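Glutathione peroxidase-like protein (Trypanosoma brucei, PDB 3DWV) probably reduces peroxides at the expense of tryparedoxin, as a glutathione peroxidase-type enzyme of thioredoxin fold captured here in its oxidised form. Local coordinates at residues V54-G59 / E99-F104; F85-N88 / E94-N97; A117-N122 / P128-M133. The protein carries 1 engineered substitution. One frame throughout, in Å; residues are numbered along the deposited sequence.

Contact 1 (V54-G59 / E99-F104); sequences VASKCG and EEIKEF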
# COMPACT_ATOMS: atom_id res chain seq x y z
N VAL A 54 1.62 -5.43 -1.57
CA VAL A 54 2.26 -6.61 -0.96
C VAL A 54 2.35 -7.66 -2.05
O VAL A 54 1.95 -7.47 -3.22
CB VAL A 54 1.49 -7.08 0.29
CG1 VAL A 54 1.34 -5.93 1.32
CG2 VAL A 54 0.10 -7.57 -0.08
N ALA A 55 2.87 -8.80 -1.68
CA ALA A 55 3.01 -9.92 -2.62
C ALA A 55 3.10 -11.21 -1.78
O ALA A 55 3.11 -11.09 -0.54
CB ALA A 55 4.21 -9.73 -3.54
N SER A 56 3.16 -12.38 -2.37
CA SER A 56 3.27 -13.62 -1.60
C SER A 56 4.47 -13.62 -0.64
O SER A 56 5.47 -12.92 -0.89
CB SER A 56 3.47 -14.79 -2.57
OG SER A 56 2.26 -15.01 -3.29
N LYS A 57 4.36 -14.42 0.41
CA LYS A 57 5.38 -14.47 1.46
C LYS A 57 6.53 -15.36 1.00
O LYS A 57 6.35 -16.58 0.97
CB LYS A 57 4.79 -14.98 2.78
CG LYS A 57 5.85 -15.15 3.86
CD LYS A 57 5.24 -15.68 5.16
CE LYS A 57 4.64 -17.07 4.98
NZ LYS A 57 4.14 -17.56 6.32
N CYS A 58 7.69 -14.75 0.70
CA CYS A 58 8.83 -15.57 0.33
C CYS A 58 9.83 -15.71 1.48
O CYS A 58 10.65 -16.61 1.44
CB CYS A 58 9.56 -15.00 -0.89
SG CYS A 58 8.47 -14.80 -2.33
N GLY A 59 9.76 -14.82 2.46
CA GLY A 59 10.56 -14.92 3.67
C GLY A 59 11.08 -13.56 4.08
O GLY A 59 11.58 -13.39 5.22
N GLU A 99 11.72 -12.97 -10.76
CA GLU A 99 12.08 -14.39 -10.75
C GLU A 99 11.96 -15.01 -9.36
O GLU A 99 11.98 -16.23 -9.19
CB GLU A 99 13.51 -14.60 -11.27
CG GLU A 99 13.70 -14.18 -12.72
CD GLU A 99 15.17 -14.25 -13.09
OE1 GLU A 99 15.94 -14.74 -12.24
OE2 GLU A 99 15.56 -13.83 -14.20
N GLU A 100 11.77 -14.15 -8.34
CA GLU A 100 11.67 -14.65 -6.98
C GLU A 100 10.55 -15.67 -6.80
O GLU A 100 10.72 -16.69 -6.14
CB GLU A 100 11.43 -13.48 -6.02
CG GLU A 100 11.21 -13.94 -4.58
CD GLU A 100 11.25 -12.74 -3.65
OE1 GLU A 100 10.65 -11.70 -4.02
OE2 GLU A 100 11.88 -12.86 -2.59
N ILE A 101 9.37 -15.41 -7.37
CA ILE A 101 8.29 -16.40 -7.18
C ILE A 101 8.45 -17.53 -8.16
O ILE A 101 7.82 -18.58 -8.06
CB ILE A 101 6.94 -15.67 -7.27
CG1 ILE A 101 6.96 -14.53 -6.24
CG2 ILE A 101 5.77 -16.61 -7.13
CD1 ILE A 101 6.10 -14.69 -5.01
N LYS A 102 9.36 -17.37 -9.14
CA LYS A 102 9.55 -18.53 -10.02
C LYS A 102 10.55 -19.50 -9.39
O LYS A 102 10.36 -20.72 -9.43
CB LYS A 102 9.98 -18.07 -11.41
CG LYS A 102 11.44 -17.66 -11.53
CD LYS A 102 12.18 -18.42 -12.62
CE LYS A 102 13.37 -17.64 -13.15
NZ LYS A 102 14.62 -17.97 -12.41
N GLU A 103 11.60 -18.95 -8.79
CA GLU A 103 12.70 -19.69 -8.21
C GLU A 103 12.35 -20.34 -6.89
O GLU A 103 12.78 -21.45 -6.57
CB GLU A 103 13.91 -18.75 -8.00
CG GLU A 103 15.20 -19.49 -7.81
CD GLU A 103 16.48 -18.70 -7.67
OE1 GLU A 103 16.50 -17.47 -7.87
OE2 GLU A 103 17.52 -19.34 -7.35
N PHE A 104 11.60 -19.64 -6.07
CA PHE A 104 11.37 -20.07 -4.69
C PHE A 104 9.91 -20.30 -4.36
O PHE A 104 8.93 -19.80 -4.91
CB PHE A 104 11.98 -18.98 -3.79
CG PHE A 104 13.46 -18.71 -4.03
CD1 PHE A 104 14.39 -19.69 -3.74
CD2 PHE A 104 13.90 -17.50 -4.51
CE1 PHE A 104 15.75 -19.46 -3.92
CE2 PHE A 104 15.25 -17.25 -4.72
CZ PHE A 104 16.18 -18.23 -4.42

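Contact 2 (F85-N88 / E94-N97); sequences FPSN and EPGN. Engineered in segment 85-88: Ser87 (natural residue Cys). Unlike the reference sequence in segment 94-97: Asn97 (reference Thr).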
# COMPACT_ATOMS: atom_id res chain seq x y z
N PHE A 85 -2.68 -3.98 -0.70
CA PHE A 85 -3.06 -4.39 -2.04
C PHE A 85 -2.04 -5.38 -2.59
O PHE A 85 -0.89 -4.96 -2.85
CB PHE A 85 -3.11 -3.19 -3.01
CG PHE A 85 -4.34 -2.33 -2.81
CD1 PHE A 85 -4.34 -1.34 -1.86
CD2 PHE A 85 -5.49 -2.51 -3.58
CE1 PHE A 85 -5.42 -0.51 -1.69
CE2 PHE A 85 -6.59 -1.69 -3.41
CZ PHE A 85 -6.56 -0.70 -2.46
N PRO A 86 -2.36 -6.66 -2.72
CA PRO A 86 -1.38 -7.59 -3.31
C PRO A 86 -1.30 -7.43 -4.83
O PRO A 86 -2.33 -7.21 -5.47
CB PRO A 86 -1.93 -8.97 -2.94
CG PRO A 86 -2.97 -8.70 -1.90
CD PRO A 86 -3.58 -7.37 -2.27
N SER A 87 -0.09 -7.53 -5.37
CA SER A 87 0.09 -7.46 -6.82
C SER A 87 -0.39 -8.75 -7.47
O SER A 87 -0.15 -9.84 -6.93
CB SER A 87 1.54 -7.26 -7.21
OG SER A 87 1.69 -7.40 -8.63
N ASN A 88 -1.01 -8.67 -8.65
CA ASN A 88 -1.38 -9.89 -9.37
C ASN A 88 -0.20 -10.47 -10.16
O ASN A 88 -0.38 -11.45 -10.91
CB ASN A 88 -2.54 -9.61 -10.33
CG ASN A 88 -2.17 -8.62 -11.40
OD1 ASN A 88 -1.03 -8.24 -11.62
ND2 ASN A 88 -3.17 -8.13 -12.16
N GLU A 94 5.75 -5.69 -12.38
CA GLU A 94 5.27 -5.46 -11.01
C GLU A 94 6.42 -5.32 -10.02
O GLU A 94 7.58 -5.62 -10.34
CB GLU A 94 4.32 -6.61 -10.62
CG GLU A 94 3.02 -6.53 -11.45
CD GLU A 94 2.22 -5.28 -11.10
OE1 GLU A 94 1.70 -5.20 -9.95
OE2 GLU A 94 2.10 -4.43 -12.01
N PRO A 95 6.13 -4.77 -8.86
CA PRO A 95 7.19 -4.50 -7.90
C PRO A 95 7.95 -5.77 -7.56
O PRO A 95 7.42 -6.86 -7.63
CB PRO A 95 6.47 -3.97 -6.66
CG PRO A 95 5.16 -3.42 -7.19
CD PRO A 95 4.80 -4.32 -8.34
N GLY A 96 9.22 -5.54 -7.21
CA GLY A 96 10.09 -6.61 -6.78
C GLY A 96 10.69 -7.36 -7.97
O GLY A 96 10.63 -7.02 -9.17
N ASN A 97 11.33 -8.46 -7.53
CA ASN A 97 12.02 -9.34 -8.48
C ASN A 97 11.10 -10.37 -9.09
O ASN A 97 10.51 -11.26 -8.45
CB ASN A 97 13.19 -10.03 -7.76
CG ASN A 97 14.00 -10.92 -8.68
OD1 ASN A 97 13.65 -11.21 -9.83
ND2 ASN A 97 15.12 -11.38 -8.15

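Contact 3 (A117-N122 / P128-M133); sequences AKINVN and PLYEYM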
# COMPACT_ATOMS: atom_id res chain seq x y z
N ALA A 117 -8.42 -7.28 -2.96
CA ALA A 117 -8.20 -8.14 -4.12
C ALA A 117 -6.95 -7.74 -4.90
O ALA A 117 -6.62 -6.53 -4.87
CB ALA A 117 -9.38 -8.06 -5.08
N LYS A 118 -6.30 -8.67 -5.60
CA LYS A 118 -5.09 -8.44 -6.39
C LYS A 118 -5.32 -7.46 -7.51
O LYS A 118 -6.39 -7.48 -8.14
CB LYS A 118 -4.57 -9.76 -6.99
CG LYS A 118 -4.01 -10.66 -5.88
CD LYS A 118 -3.38 -11.96 -6.37
CE LYS A 118 -2.27 -12.39 -5.40
NZ LYS A 118 -1.99 -13.85 -5.46
N ILE A 119 -4.33 -6.61 -7.76
CA ILE A 119 -4.35 -5.53 -8.72
C ILE A 119 -3.01 -5.37 -9.43
O ILE A 119 -2.00 -5.87 -8.90
CB ILE A 119 -4.64 -4.21 -8.00
CG1 ILE A 119 -3.51 -3.79 -7.04
CG2 ILE A 119 -5.94 -4.25 -7.22
CD1 ILE A 119 -3.62 -2.32 -6.68
N ASN A 120 -2.97 -4.69 -10.57
CA ASN A 120 -1.66 -4.29 -11.15
C ASN A 120 -1.28 -2.97 -10.48
O ASN A 120 -2.17 -2.09 -10.37
CB ASN A 120 -1.64 -4.10 -12.68
CG ASN A 120 -1.37 -5.37 -13.46
OD1 ASN A 120 -2.29 -5.98 -14.04
ND2 ASN A 120 -0.09 -5.78 -13.46
N VAL A 121 -0.01 -2.85 -10.03
CA VAL A 121 0.25 -1.52 -9.44
C VAL A 121 1.14 -0.74 -10.41
O VAL A 121 1.19 0.48 -10.23
CB VAL A 121 0.89 -1.55 -8.07
CG1 VAL A 121 -0.02 -2.17 -7.01
CG2 VAL A 121 2.18 -2.34 -8.09
N ASN A 122 1.76 -1.44 -11.36
CA ASN A 122 2.49 -0.76 -12.44
C ASN A 122 1.95 -1.15 -13.83
O ASN A 122 1.10 -2.03 -13.96
CB ASN A 122 3.98 -1.06 -12.36
CG ASN A 122 4.64 -0.59 -11.08
OD1 ASN A 122 4.31 0.47 -10.56
ND2 ASN A 122 5.63 -1.37 -10.62
N PRO A 128 -6.25 2.60 -11.13
CA PRO A 128 -6.24 4.08 -11.04
C PRO A 128 -5.93 4.62 -9.66
O PRO A 128 -5.33 5.72 -9.64
CB PRO A 128 -7.66 4.48 -11.51
CG PRO A 128 -8.09 3.35 -12.41
CD PRO A 128 -7.49 2.10 -11.76
N LEU A 129 -6.25 3.94 -8.58
CA LEU A 129 -5.91 4.49 -7.26
C LEU A 129 -4.40 4.58 -7.16
O LEU A 129 -3.89 5.55 -6.58
CB LEU A 129 -6.50 3.66 -6.12
CG LEU A 129 -5.91 3.77 -4.72
CD1 LEU A 129 -6.48 4.94 -3.93
CD2 LEU A 129 -6.16 2.47 -3.95
N TYR A 130 -3.69 3.58 -7.70
CA TYR A 130 -2.22 3.59 -7.68
C TYR A 130 -1.69 4.69 -8.60
O TYR A 130 -0.74 5.43 -8.31
CB TYR A 130 -1.65 2.16 -7.98
CG TYR A 130 -1.36 1.54 -6.63
CD1 TYR A 130 -2.36 0.91 -5.91
CD2 TYR A 130 -0.09 1.63 -6.09
CE1 TYR A 130 -2.10 0.37 -4.67
CE2 TYR A 130 0.15 1.09 -4.84
CZ TYR A 130 -0.85 0.45 -4.12
OH TYR A 130 -0.61 -0.11 -2.88
N GLU A 131 -2.29 4.85 -9.78
CA GLU A 131 -1.87 5.93 -10.68
C GLU A 131 -2.02 7.26 -9.98
O GLU A 131 -1.10 8.11 -10.09
CB GLU A 131 -2.65 5.84 -12.00
CG GLU A 131 -2.16 4.51 -12.65
CD GLU A 131 -0.72 4.61 -13.08
OE1 GLU A 131 -0.60 5.02 -14.28
OE2 GLU A 131 0.34 4.32 -12.44
N TYR A 132 -3.12 7.39 -9.25
CA TYR A 132 -3.24 8.64 -8.47
C TYR A 132 -2.22 8.79 -7.36
O TYR A 132 -1.62 9.88 -7.21
CB TYR A 132 -4.68 8.66 -7.91
CG TYR A 132 -4.92 9.76 -6.87
CD1 TYR A 132 -4.94 11.12 -7.21
CD2 TYR A 132 -5.12 9.40 -5.55
CE1 TYR A 132 -5.16 12.09 -6.23
CE2 TYR A 132 -5.33 10.34 -4.57
CZ TYR A 132 -5.35 11.68 -4.92
OH TYR A 132 -5.57 12.58 -3.91
N MET A 133 -2.01 7.78 -6.49
CA MET A 133 -1.07 7.95 -5.38
C MET A 133 0.35 8.13 -5.91
O MET A 133 1.12 8.95 -5.39
CB MET A 133 -1.14 6.71 -4.46
CG MET A 133 -2.45 6.60 -3.72
SD MET A 133 -2.46 5.30 -2.46
CE MET A 133 -1.98 3.82 -3.34

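Contact 1 (V54-G59 / E99-F104)
Cys58 meets helix 100-103 through two neighbouring side chains, one apolar and one acidic. Its SG lies 3.6 Å from Ile101 CD1, and that same methyl also reaches Ser56 CB at 3.6 Å, so Ile101 spans two positions of the loop 54-59. Glu100 runs alongside the cysteine's CB-SG bond: its CG sits 3.6 Å from Cys58 SG, while its OE2 comes to 3.6 Å from Cys58 CB. The extended glutamate chain, with CG anti to the backbone N (chi1 176°), carries the carboxylate past the sulfur to this carbon. No hydrogen bond crosses between the segments, which bury 185 Å² in total; none of the touching residues is buried, and this surface contact is centred about 17 Å from the chain's centre. A covalent link lies alongside: Cys58, the predicted active-site cysteine, is joined in a disulfide to Cys106, just beyond this helix, and Ile101 touches Cys106. The turn is kept by Glu103 N to Glu99 O (2.8 Å) and Phe104 N to Glu100 O (3.1 Å). Ahead of it, Asn97 OD1 accepts from Glu99 N. The loop 54-59 leaves strand 49-54, whose last residue, Val54, pairs with strand 81-86, and leads on to helix 64-75.

Contact 2 (F85-N88 / E94-N97)
Two torsions bring Ser87 and Glu94 together: the serine OG is set opposite its own backbone N (chi1 172°), and the glutamate chain folds back at CG (chi2 -66°). The hydroxyl consequently nestles against the bent chain, 3.2 Å from Glu94 CG, and donates to Glu94 OE1 at 2.6 Å. OE1 receives it on its anti lone pair, the one directed away from OE2. Ser87 is an engineered replacement of the natural cysteine, so this short bond describes the variant and not the native protein. Its OG also accepts from Gln89 N, forming an ST turn as the chain leaves strand 81-86. Asn88 follows suit with an Asx turn, OD1 to Phe90 N, and approaches Glu94 CG no closer than 4.4 Å. Pro95 CD is equally distant from Ser87 OG, which leaves the serine-glutamate pair as the substance of the contact. Beyond it, Val121 N also donates to Glu94 OE1, while Asn120 ND2 and Asn122 N donate to OE2. Each oxygen of this buried carboxylate thus receives two hydrogen bonds, and with three of the four donors being N-H groups, the pattern is consistent with a glutamate that remains ionised despite its burial.

Contact 3 (A117-N122 / P128-M133)
Tyr130 of helix 128-136 presses a ring face against Val121, joining the loop 117-122 to a helix of the thioredoxin fold. The tight part of the contact is gathered round this ring. Val121 CG1 stands 3.7 Å from the ring centroid and 3° off the normal, a CH-pi contact almost exactly over the centre. The opposite face is taken by Met133 CE, 3.5 Å above the plane, one helical turn further on, so the ring is sandwiched between two methyl groups. Val121 CB reinforces the first face, 3.9 Å from Tyr130 CD2, the two side chains lying side by side and pointing the same way. Ile119 comes in at about a right angle: in the conformer described its CD1 approaches the ring obliquely, 3.6 Å from Tyr130 CD1. Tyr130 itself departs from a staggered first torsion (chi1 -97°), fitting a ring whose position is fixed by neighbours on several sides. Ile51, Asn53 and Phe153 of the sheet also touch it.

The packing thins out towards the surface. Pro128 is exposed, and its CB is directed away from the loop, while Glu131, partly exposed, comes no nearer than 4.5 Å. No hydrogen bond links the two segments directly, and their summed buried area is 167 Å². On the looser side polar groups take over, and the connection runs through Lys134, one turn beyond Tyr130. This lysine, outside both segments, forms a salt bridge through NZ with Glu131 OE2 and hydrogen bonds with two loop acceptors. A shared cation would ease the mutual approach of that pair, Val121 O and Asn122 OD1, which lie 3.1 Å apart.

Contacts 2 and 3 are buried and lie 10 Å apart between centres, whereas contact 1 sits at the surface, about 17 Å from the chain centre to its own. Their chemistry follows this placement: contact 3 is aromatic and aliphatic packing, contact 2 turns on a buried carboxylate, and contact 1 is a meeting without hydrogen bonds around a disulfide-linked cysteine. Contacts 2 and 3 touch directly, by bonds from 117-122 to Glu94 and by Phe85 CZ against Leu129 CD2 at 3.5 Å. Contact 1 shares a strand pairing with contact 2, Val54 N to Phe85 O at 2.9 Å, and the chain of contact 2 is nested within the loop that contact 1 closes.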